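Local coordinates for viral structural protein 4 (Bombyx mori cytoplasmic polyhedrosis virus, PDB 6TZ0) that probably serves as the GTP-binding NTPase partner of the viral RNA-dependent RNA polymerase during transcription inside the capsid, at residues Tyr73-Val84 against Tyr135-Glu146. Sequence-based numbering, arbitrary orientation.
Sequences YADMITLGNTKV and YKALTEMSTLIE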
loop_
_atom_site.group_PDB
_atom_site.type_symbol
_atom_site.label_atom_id
_atom_site.label_comp_id
_atom_site.label_asym_id
_atom_site.label_seq_id
_atom_site.Cartn_x
_atom_site.Cartn_y
_atom_site.Cartn_z
ATOM N N TYR B 73 23.008 6.274 -30.798
ATOM C CA TYR B 73 22.318 6.976 -31.881
ATOM C C TYR B 73 22.394 8.487 -31.710
ATOM O O TYR B 73 22.588 9.220 -32.690
ATOM C CB TYR B 73 20.851 6.544 -31.954
ATOM C CG TYR B 73 20.553 5.214 -32.613
ATOM C CD1 TYR B 73 20.516 5.098 -33.995
ATOM C CD2 TYR B 73 20.243 4.095 -31.856
ATOM C CE1 TYR B 73 20.222 3.898 -34.599
ATOM C CE2 TYR B 73 19.949 2.891 -32.453
ATOM C CZ TYR B 73 19.939 2.799 -33.823
ATOM O OH TYR B 73 19.642 1.598 -34.415
ATOM N N ALA B 74 22.250 8.965 -30.472
ATOM C CA ALA B 74 22.318 10.394 -30.199
ATOM C C ALA B 74 23.699 10.953 -30.499
ATOM O O ALA B 74 23.818 12.033 -31.085
ATOM C CB ALA B 74 21.936 10.664 -28.746
ATOM N N ASP B 75 24.753 10.216 -30.138
ATOM C CA ASP B 75 26.109 10.668 -30.433
ATOM C C ASP B 75 26.384 10.675 -31.931
ATOM O O ASP B 75 26.941 11.648 -32.451
ATOM C CB ASP B 75 27.127 9.790 -29.714
ATOM C CG ASP B 75 27.064 9.942 -28.215
ATOM O OD1 ASP B 75 26.613 11.002 -27.742
ATOM O OD2 ASP B 75 27.479 9.002 -27.508
ATOM N N MET B 76 25.954 9.624 -32.637
ATOM C CA MET B 76 26.197 9.523 -34.073
ATOM C C MET B 76 25.469 10.606 -34.854
ATOM O O MET B 76 26.003 11.132 -35.835
ATOM C CB MET B 76 25.767 8.150 -34.568
ATOM C CG MET B 76 26.641 7.036 -34.089
ATOM S SD MET B 76 25.903 5.440 -34.383
ATOM C CE MET B 76 25.946 5.472 -36.143
ATOM N N ILE B 77 24.255 10.958 -34.444
ATOM C CA ILE B 77 23.517 11.955 -35.209
ATOM C C ILE B 77 23.906 13.365 -34.785
ATOM O O ILE B 77 24.246 14.206 -35.624
ATOM C CB ILE B 77 22.003 11.725 -35.078
ATOM C CG1 ILE B 77 21.632 10.356 -35.638
ATOM C CG2 ILE B 77 21.248 12.795 -35.826
ATOM C CD1 ILE B 77 20.257 9.907 -35.264
ATOM N N THR B 78 23.868 13.650 -33.482
ATOM C CA THR B 78 24.013 15.018 -33.009
ATOM C C THR B 78 25.474 15.428 -32.900
ATOM O O THR B 78 25.831 16.555 -33.254
ATOM C CB THR B 78 23.299 15.160 -31.665
ATOM O OG1 THR B 78 21.924 14.795 -31.820
ATOM C CG2 THR B 78 23.362 16.583 -31.156
ATOM N N LEU B 79 26.339 14.540 -32.421
ATOM C CA LEU B 79 27.747 14.883 -32.329
ATOM C C LEU B 79 28.500 14.533 -33.598
ATOM O O LEU B 79 29.420 15.260 -33.984
ATOM C CB LEU B 79 28.380 14.165 -31.141
ATOM C CG LEU B 79 27.830 14.540 -29.773
ATOM C CD1 LEU B 79 28.428 13.644 -28.723
ATOM C CD2 LEU B 79 28.137 15.981 -29.462
ATOM N N GLY B 80 28.118 13.446 -34.258
ATOM C CA GLY B 80 28.776 13.026 -35.476
ATOM C C GLY B 80 30.183 12.512 -35.289
ATOM O O GLY B 80 31.006 12.652 -36.195
ATOM N N ASN B 81 30.487 11.910 -34.141
ATOM C CA ASN B 81 31.857 11.516 -33.833
ATOM C C ASN B 81 32.068 10.012 -33.728
ATOM O O ASN B 81 33.093 9.586 -33.185
ATOM C CB ASN B 81 32.328 12.186 -32.538
ATOM C CG ASN B 81 31.449 11.864 -31.340
ATOM O OD1 ASN B 81 30.465 11.142 -31.436
ATOM N ND2 ASN B 81 31.822 12.399 -30.191
ATOM N N THR B 82 31.138 9.195 -34.208
ATOM C CA THR B 82 31.207 7.761 -33.974
ATOM C C THR B 82 31.084 7.014 -35.291
ATOM O O THR B 82 30.150 7.257 -36.059
ATOM C CB THR B 82 30.113 7.317 -33.006
ATOM O OG1 THR B 82 30.221 8.063 -31.788
ATOM C CG2 THR B 82 30.243 5.841 -32.691
ATOM N N LYS B 83 32.030 6.118 -35.551
ATOM C CA LYS B 83 31.988 5.221 -36.697
ATOM C C LYS B 83 31.903 3.791 -36.190
ATOM O O LYS B 83 32.769 3.348 -35.430
ATOM C CB LYS B 83 33.223 5.395 -37.579
ATOM C CG LYS B 83 33.315 6.729 -38.281
ATOM C CD LYS B 83 34.578 6.810 -39.113
ATOM C CE LYS B 83 34.710 8.165 -39.784
ATOM N NZ LYS B 83 35.972 8.270 -40.567
ATOM N N VAL B 84 30.864 3.073 -36.601
ATOM C CA VAL B 84 30.705 1.662 -36.273
ATOM C C VAL B 84 30.892 0.879 -37.562
ATOM O O VAL B 84 30.164 1.098 -38.538
ATOM C CB VAL B 84 29.338 1.370 -35.636
ATOM C CG1 VAL B 84 29.230 -0.092 -35.272
ATOM C CG2 VAL B 84 29.119 2.235 -34.411
ATOM N N TYR B 135 24.792 -5.089 -33.643
ATOM C CA TYR B 135 25.297 -3.800 -34.097
ATOM C C TYR B 135 25.034 -3.548 -35.575
ATOM O O TYR B 135 25.696 -2.699 -36.169
ATOM C CB TYR B 135 26.798 -3.693 -33.828
ATOM C CG TYR B 135 27.173 -3.500 -32.385
ATOM C CD1 TYR B 135 27.118 -2.244 -31.803
ATOM C CD2 TYR B 135 27.599 -4.566 -31.609
ATOM C CE1 TYR B 135 27.468 -2.055 -30.484
ATOM C CE2 TYR B 135 27.949 -4.389 -30.284
ATOM C CZ TYR B 135 27.881 -3.129 -29.730
ATOM O OH TYR B 135 28.229 -2.943 -28.414
ATOM N N LYS B 136 24.088 -4.264 -36.178
ATOM C CA LYS B 136 23.859 -4.128 -37.614
ATOM C C LYS B 136 23.215 -2.788 -37.954
ATOM O O LYS B 136 23.613 -2.121 -38.924
ATOM C CB LYS B 136 22.990 -5.282 -38.104
ATOM C CG LYS B 136 22.706 -5.263 -39.587
ATOM C CD LYS B 136 21.924 -6.491 -39.992
ATOM C CE LYS B 136 20.495 -6.410 -39.487
ATOM N NZ LYS B 136 19.680 -7.562 -39.955
ATOM N N ALA B 137 22.232 -2.377 -37.151
ATOM C CA ALA B 137 21.546 -1.110 -37.371
ATOM C C ALA B 137 22.477 0.074 -37.160
ATOM O O ALA B 137 22.396 1.076 -37.883
ATOM C CB ALA B 137 20.343 -1.017 -36.440
ATOM N N LEU B 138 23.379 -0.031 -36.183
ATOM C CA LEU B 138 24.354 1.025 -35.956
ATOM C C LEU B 138 25.368 1.113 -37.089
ATOM O O LEU B 138 25.811 2.213 -37.420
ATOM C CB LEU B 138 25.054 0.814 -34.616
ATOM C CG LEU B 138 24.179 1.003 -33.377
ATOM C CD1 LEU B 138 24.930 0.625 -32.123
ATOM C CD2 LEU B 138 23.678 2.426 -33.278
ATOM N N THR B 139 25.725 -0.015 -37.714
ATOM C CA THR B 139 26.587 0.045 -38.891
ATOM C C THR B 139 25.884 0.701 -40.068
ATOM O O THR B 139 26.510 1.447 -40.830
ATOM C CB THR B 139 27.066 -1.346 -39.297
ATOM O OG1 THR B 139 25.943 -2.219 -39.464
ATOM C CG2 THR B 139 28.035 -1.907 -38.289
ATOM N N GLU B 140 24.591 0.425 -40.241
ATOM C CA GLU B 140 23.839 1.050 -41.326
ATOM C C GLU B 140 23.718 2.561 -41.127
ATOM O O GLU B 140 23.946 3.344 -42.065
ATOM C CB GLU B 140 22.467 0.390 -41.426
ATOM C CG GLU B 140 21.608 0.863 -42.566
ATOM C CD GLU B 140 20.314 0.089 -42.655
ATOM O OE1 GLU B 140 20.121 -0.832 -41.835
ATOM O OE2 GLU B 140 19.484 0.401 -43.533
ATOM N N MET B 141 23.406 2.986 -39.899
ATOM C CA MET B 141 23.370 4.409 -39.579
ATOM C C MET B 141 24.749 5.053 -39.695
ATOM O O MET B 141 24.856 6.213 -40.108
ATOM C CB MET B 141 22.795 4.604 -38.175
ATOM C CG MET B 141 22.640 6.055 -37.747
ATOM S SD MET B 141 21.426 6.982 -38.688
ATOM C CE MET B 141 19.931 6.422 -37.900
ATOM N N SER B 142 25.812 4.304 -39.390
ATOM C CA SER B 142 27.165 4.831 -39.510
ATOM C C SER B 142 27.551 5.058 -40.961
ATOM O O SER B 142 28.136 6.095 -41.289
ATOM C CB SER B 142 28.145 3.880 -38.833
ATOM O OG SER B 142 29.470 4.346 -38.968
ATOM N N THR B 143 27.222 4.114 -41.845
ATOM C CA THR B 143 27.519 4.315 -43.258
ATOM C C THR B 143 26.657 5.410 -43.864
ATOM O O THR B 143 27.065 6.038 -44.844
ATOM C CB THR B 143 27.347 3.018 -44.048
ATOM O OG1 THR B 143 26.000 2.552 -43.929
ATOM C CG2 THR B 143 28.300 1.959 -43.545
ATOM N N LEU B 144 25.467 5.656 -43.310
ATOM C CA LEU B 144 24.681 6.773 -43.827
ATOM C C LEU B 144 25.228 8.122 -43.367
ATOM O O LEU B 144 25.316 9.059 -44.164
ATOM C CB LEU B 144 23.207 6.605 -43.452
ATOM C CG LEU B 144 22.228 7.693 -43.900
ATOM C CD1 LEU B 144 20.998 7.095 -44.471
ATOM C CD2 LEU B 144 21.796 8.469 -42.692
ATOM N N ILE B 145 25.607 8.242 -42.092
ATOM C CA ILE B 145 26.079 9.526 -41.574
ATOM C C ILE B 145 27.493 9.833 -42.065
ATOM O O ILE B 145 27.829 11.001 -42.298
ATOM C CB ILE B 145 25.955 9.537 -40.035
ATOM C CG1 ILE B 145 24.483 9.524 -39.642
ATOM C CG2 ILE B 145 26.595 10.754 -39.383
ATOM C CD1 ILE B 145 24.256 9.375 -38.171
ATOM N N GLU B 146 28.316 8.803 -42.293
ATOM C CA GLU B 146 29.679 9.005 -42.777
ATOM C C GLU B 146 29.706 9.618 -44.170
ATOM O O GLU B 146 30.584 10.431 -44.473
ATOM C CB GLU B 146 30.419 7.669 -42.777
ATOM C CG GLU B 146 31.881 7.752 -43.142
ATOM C CD GLU B 146 32.548 6.398 -43.149
ATOM O OE1 GLU B 146 31.851 5.393 -42.901
ATOM O OE2 GLU B 146 33.768 6.338 -43.405
#
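With CG anti to its carbonyl carbon and chi2 extended, Met-76 reaches out from its helix towards helix 136-146, and a turn at chi3 (66°) completes a knob whose hole is formed by Leu-138, Met-141, Ser-142 and Ile-145. CB meets Ile-145 CD1, while CE presses on the other three. An unbranched, flexible thioether suits this place: CE lies 3.5 Å from Leu-138 O and also comes against Ser-142 N and Met-141 CG, while SD rests against Leu-138 CD2. One turn earlier, the same leucine covers one face of the Tyr-73 ring; Leu-138 CD2 stands 3.8 Å from the ring centroid, a CH-pi contact over the face, with Met-141 CE at the ring edge. The phenol carries OH onward to Ala-137 CB (3.4 Å), where a small methyl fits. Toward the C-terminal ends of both helices, Ile-145 extends CD1 to Ile-77 CG1 at 3.8 Å, apolar branches suiting the buried setting of Ile-77.

Helices 73-79 and 136-146 run almost parallel, 7° apart, their axes approaching to 10.4 Å, and Ile-77 and Ala-137 also touch helix 41-60, making a small helical cluster in the N-terminal part of the chain, away from the GTP-binding residues.

Gly-80, with positive phi, ends the first helix and lets the chain turn back so that 82-84 runs along the second. There Val-84 N donates to Ser-142 OG (3.0 Å, 152° at the hydrogen), a short side chain that lets the backbone come close. Thr-139 CG2 gives Val-84 CG1 an apolar methyl to pack on at 3.7 Å, while extended Lys-83 brings NZ near Glu-146 OE2, 4.1 Å away and beyond a salt bridge.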